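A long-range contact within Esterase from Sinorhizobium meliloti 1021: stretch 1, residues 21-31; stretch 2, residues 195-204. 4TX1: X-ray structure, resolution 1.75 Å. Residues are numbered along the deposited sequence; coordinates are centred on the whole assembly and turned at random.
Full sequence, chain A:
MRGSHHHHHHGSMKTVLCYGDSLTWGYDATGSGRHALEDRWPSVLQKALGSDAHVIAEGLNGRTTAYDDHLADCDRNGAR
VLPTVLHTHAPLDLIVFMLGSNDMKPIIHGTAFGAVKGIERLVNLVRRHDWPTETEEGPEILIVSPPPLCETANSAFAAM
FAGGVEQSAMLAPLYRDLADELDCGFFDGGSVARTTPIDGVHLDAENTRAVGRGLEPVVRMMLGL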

# COMPACT_ATOMS: atom_id res chain seq x y z
N ASP A 21 -5.46 -10.39 19.82
CA ASP A 21 -5.23 -8.99 20.12
C ASP A 21 -4.57 -8.88 21.51
O ASP A 21 -3.83 -9.78 21.90
CB ASP A 21 -6.47 -8.16 19.92
CG ASP A 21 -7.64 -8.60 20.83
OD1 ASP A 21 -7.33 -9.26 21.83
OD2 ASP A 21 -8.80 -8.37 20.44
N SER A 22 -4.79 -7.78 22.19
CA SER A 22 -4.08 -7.50 23.46
C SER A 22 -4.56 -8.53 24.52
O SER A 22 -3.78 -8.81 25.44
CB SER A 22 -4.33 -6.12 23.98
OG SER A 22 -5.70 -5.99 24.37
N LEU A 23 -5.71 -9.13 24.33
CA LEU A 23 -6.12 -10.19 25.24
C LEU A 23 -5.24 -11.42 25.12
O LEU A 23 -5.12 -12.13 26.06
CB LEU A 23 -7.57 -10.60 25.00
CG LEU A 23 -8.60 -9.73 25.62
CD1 LEU A 23 -8.38 -8.28 25.48
CD2 LEU A 23 -9.99 -10.09 25.21
N THR A 24 -4.68 -11.68 23.94
CA THR A 24 -3.79 -12.76 23.68
C THR A 24 -2.35 -12.39 23.95
O THR A 24 -1.60 -13.22 24.45
CB THR A 24 -3.99 -13.25 22.23
OG1 THR A 24 -5.35 -13.67 22.09
CG2 THR A 24 -3.10 -14.37 21.81
N TRP A 25 -1.98 -11.12 23.63
CA TRP A 25 -0.68 -10.57 24.05
C TRP A 25 -0.53 -10.72 25.57
O TRP A 25 0.52 -11.08 26.06
CB TRP A 25 -0.58 -9.10 23.67
CG TRP A 25 0.74 -8.44 23.92
CD1 TRP A 25 1.85 -8.64 23.21
CD2 TRP A 25 1.06 -7.47 24.90
NE1 TRP A 25 2.87 -7.85 23.65
CE2 TRP A 25 2.41 -7.12 24.71
CE3 TRP A 25 0.33 -6.84 25.91
CZ2 TRP A 25 3.05 -6.18 25.49
CZ3 TRP A 25 0.98 -5.85 26.69
CH2 TRP A 25 2.32 -5.55 26.47
N GLY A 26 -1.60 -10.40 26.28
CA GLY A 26 -1.60 -10.46 27.78
C GLY A 26 -1.45 -9.06 28.40
O GLY A 26 -0.56 -8.77 29.15
N TYR A 27 -2.41 -8.19 28.12
CA TYR A 27 -2.41 -6.83 28.66
C TYR A 27 -2.88 -6.72 30.11
O TYR A 27 -3.96 -7.06 30.44
CB TYR A 27 -3.21 -5.86 27.76
CG TYR A 27 -2.93 -4.42 28.07
CD1 TYR A 27 -1.97 -3.73 27.39
CD2 TYR A 27 -3.62 -3.74 29.04
CE1 TYR A 27 -1.66 -2.43 27.70
CE2 TYR A 27 -3.33 -2.43 29.34
CZ TYR A 27 -2.34 -1.79 28.67
OH TYR A 27 -2.01 -0.50 28.92
N ASP A 28 -2.01 -6.19 30.95
CA ASP A 28 -2.29 -6.02 32.42
C ASP A 28 -2.68 -4.56 32.59
O ASP A 28 -1.85 -3.61 32.58
CB ASP A 28 -1.01 -6.29 33.21
CG ASP A 28 -1.12 -5.81 34.66
OD1 ASP A 28 -2.26 -5.73 35.16
OD2 ASP A 28 -0.07 -5.47 35.21
N ALA A 29 -3.95 -4.35 32.77
CA ALA A 29 -4.56 -3.05 32.96
C ALA A 29 -4.15 -2.36 34.28
O ALA A 29 -4.24 -1.14 34.37
CB ALA A 29 -6.06 -3.20 32.88
N THR A 30 -3.74 -3.13 35.26
CA THR A 30 -3.40 -2.55 36.60
C THR A 30 -2.06 -1.89 36.53
O THR A 30 -1.99 -0.71 36.86
CB THR A 30 -3.40 -3.56 37.76
OG1 THR A 30 -4.74 -4.10 37.92
CG2 THR A 30 -2.85 -2.92 39.15
N GLY A 31 -1.09 -2.59 35.95
CA GLY A 31 0.30 -2.09 35.78
C GLY A 31 0.63 -1.46 34.40
O GLY A 31 1.71 -0.93 34.22
N THR A 195 -14.05 -9.55 31.65
CA THR A 195 -13.25 -8.34 31.48
C THR A 195 -13.21 -7.56 32.81
O THR A 195 -14.07 -7.71 33.69
CB THR A 195 -13.76 -7.43 30.35
OG1 THR A 195 -15.18 -7.11 30.52
CG2 THR A 195 -13.53 -8.09 28.98
N THR A 196 -12.15 -6.77 32.94
CA THR A 196 -11.97 -5.95 34.10
C THR A 196 -12.60 -4.57 33.97
O THR A 196 -12.42 -3.86 32.99
CB THR A 196 -10.51 -5.84 34.55
OG1 THR A 196 -10.44 -4.82 35.58
CG2 THR A 196 -9.62 -5.41 33.40
N PRO A 197 -13.35 -4.11 34.97
CA PRO A 197 -13.85 -2.75 34.92
C PRO A 197 -12.84 -1.60 35.06
O PRO A 197 -13.23 -0.47 34.89
CB PRO A 197 -14.92 -2.68 36.06
CG PRO A 197 -14.48 -3.74 36.93
CD PRO A 197 -13.83 -4.87 36.16
N ILE A 198 -11.60 -1.90 35.34
CA ILE A 198 -10.48 -0.91 35.33
C ILE A 198 -10.49 -0.17 33.95
O ILE A 198 -10.29 1.03 33.86
CB ILE A 198 -9.16 -1.62 35.57
CG1 ILE A 198 -9.11 -2.15 37.02
CG2 ILE A 198 -7.99 -0.67 35.38
CD1 ILE A 198 -7.91 -3.06 37.36
N ASP A 199 -10.82 -0.93 32.90
CA ASP A 199 -10.91 -0.32 31.55
C ASP A 199 -11.96 -0.87 30.61
O ASP A 199 -12.10 -0.36 29.49
CB ASP A 199 -9.53 -0.29 30.86
CG ASP A 199 -8.99 -1.65 30.46
OD1 ASP A 199 -9.75 -2.63 30.27
OD2 ASP A 199 -7.70 -1.74 30.30
N GLY A 200 -12.68 -1.89 31.05
CA GLY A 200 -13.83 -2.41 30.34
C GLY A 200 -13.56 -3.48 29.29
O GLY A 200 -14.50 -4.14 28.80
N VAL A 201 -12.29 -3.66 28.90
CA VAL A 201 -11.96 -4.49 27.74
C VAL A 201 -10.92 -5.57 27.99
O VAL A 201 -10.99 -6.61 27.38
CB VAL A 201 -11.57 -3.54 26.55
CG1 VAL A 201 -10.26 -2.83 26.81
CG2 VAL A 201 -11.48 -4.32 25.20
N HIS A 202 -9.95 -5.32 28.88
CA HIS A 202 -8.90 -6.25 29.14
C HIS A 202 -9.27 -7.35 30.14
O HIS A 202 -10.32 -7.27 30.80
CB HIS A 202 -7.68 -5.48 29.60
CG HIS A 202 -7.06 -4.70 28.45
ND1 HIS A 202 -6.98 -3.32 28.43
CD2 HIS A 202 -6.62 -5.14 27.25
CE1 HIS A 202 -6.44 -2.95 27.26
NE2 HIS A 202 -6.20 -4.04 26.53
N LEU A 203 -8.41 -8.33 30.22
CA LEU A 203 -8.53 -9.45 31.22
C LEU A 203 -7.41 -9.35 32.23
O LEU A 203 -6.21 -9.24 31.91
CB LEU A 203 -8.47 -10.79 30.52
CG LEU A 203 -9.45 -11.09 29.38
CD1 LEU A 203 -9.17 -12.43 28.72
CD2 LEU A 203 -10.91 -10.96 29.83
N ASP A 204 -7.72 -9.51 33.53
CA ASP A 204 -6.65 -9.63 34.47
C ASP A 204 -6.00 -10.99 34.36
O ASP A 204 -6.36 -11.77 33.48
CB ASP A 204 -7.22 -9.27 35.89
CG ASP A 204 -8.17 -10.29 36.44
OD1 ASP A 204 -8.23 -11.44 35.96
OD2 ASP A 204 -8.76 -9.93 37.47
O HOH W 1 -5.86 -8.32 28.78

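This is a compact, mixed contact centred on His202, whose imidazole makes one weak hydrogen bond and one aromatic stack to the first stretch, with apolar packing around it and a water joining the two backbones. The two stretches bury 476 Å² between them, and His202 contributes the largest single share.

The imidazole is held from within its own stretch: His202 ND1 donates to Asp199 OD2 at 2.6 Å with an almost linear N-H...acceptor angle of 179°, while Asp199 OD1 accepts from His202 N at 3.0 Å. With ND1 so engaged, NE2 is left to face the helix at residues 22-25. There His202 NE2 donates to Ser22 OG at 3.0 Å; the distance is ordinary, but the N-H...acceptor angle of 121° marks the bond as weak; Ser22 OG lies near the ring plane. A Ser-His-Asp arrangement of this kind, in a protein named as an esterase, is consistent with a catalytic triad.

One face of the same ring is covered by Tyr27. The centroids are 4.2 Å apart and the planes meet at 26°, an offset stack whose closest atoms are Tyr27 CD2 and His202 CE1 at 3.4 Å.

Leu23 packs its CG 4.1 Å from Leu203 CG, an apolar contact, and its CD1 also lies 3.6 Å from the backbone oxygen Val201 O. Further along, Ala29 points toward the second stretch, placing its CB 4.0 Å from Ile198 CG2 and 3.4 Å from Asp199 OD2, while Thr30 OG1 approaches Ile198 CD1 to 3.4 Å.

The backbones meet through solvent. Tyr27 O and Leu203 O, both acceptors, stand 3.5 Å apart and cannot bond to each other; water 1 instead donates to Tyr27 O at 2.8 Å and accepts from Leu203 N at 2.9 Å, bridging the stretches.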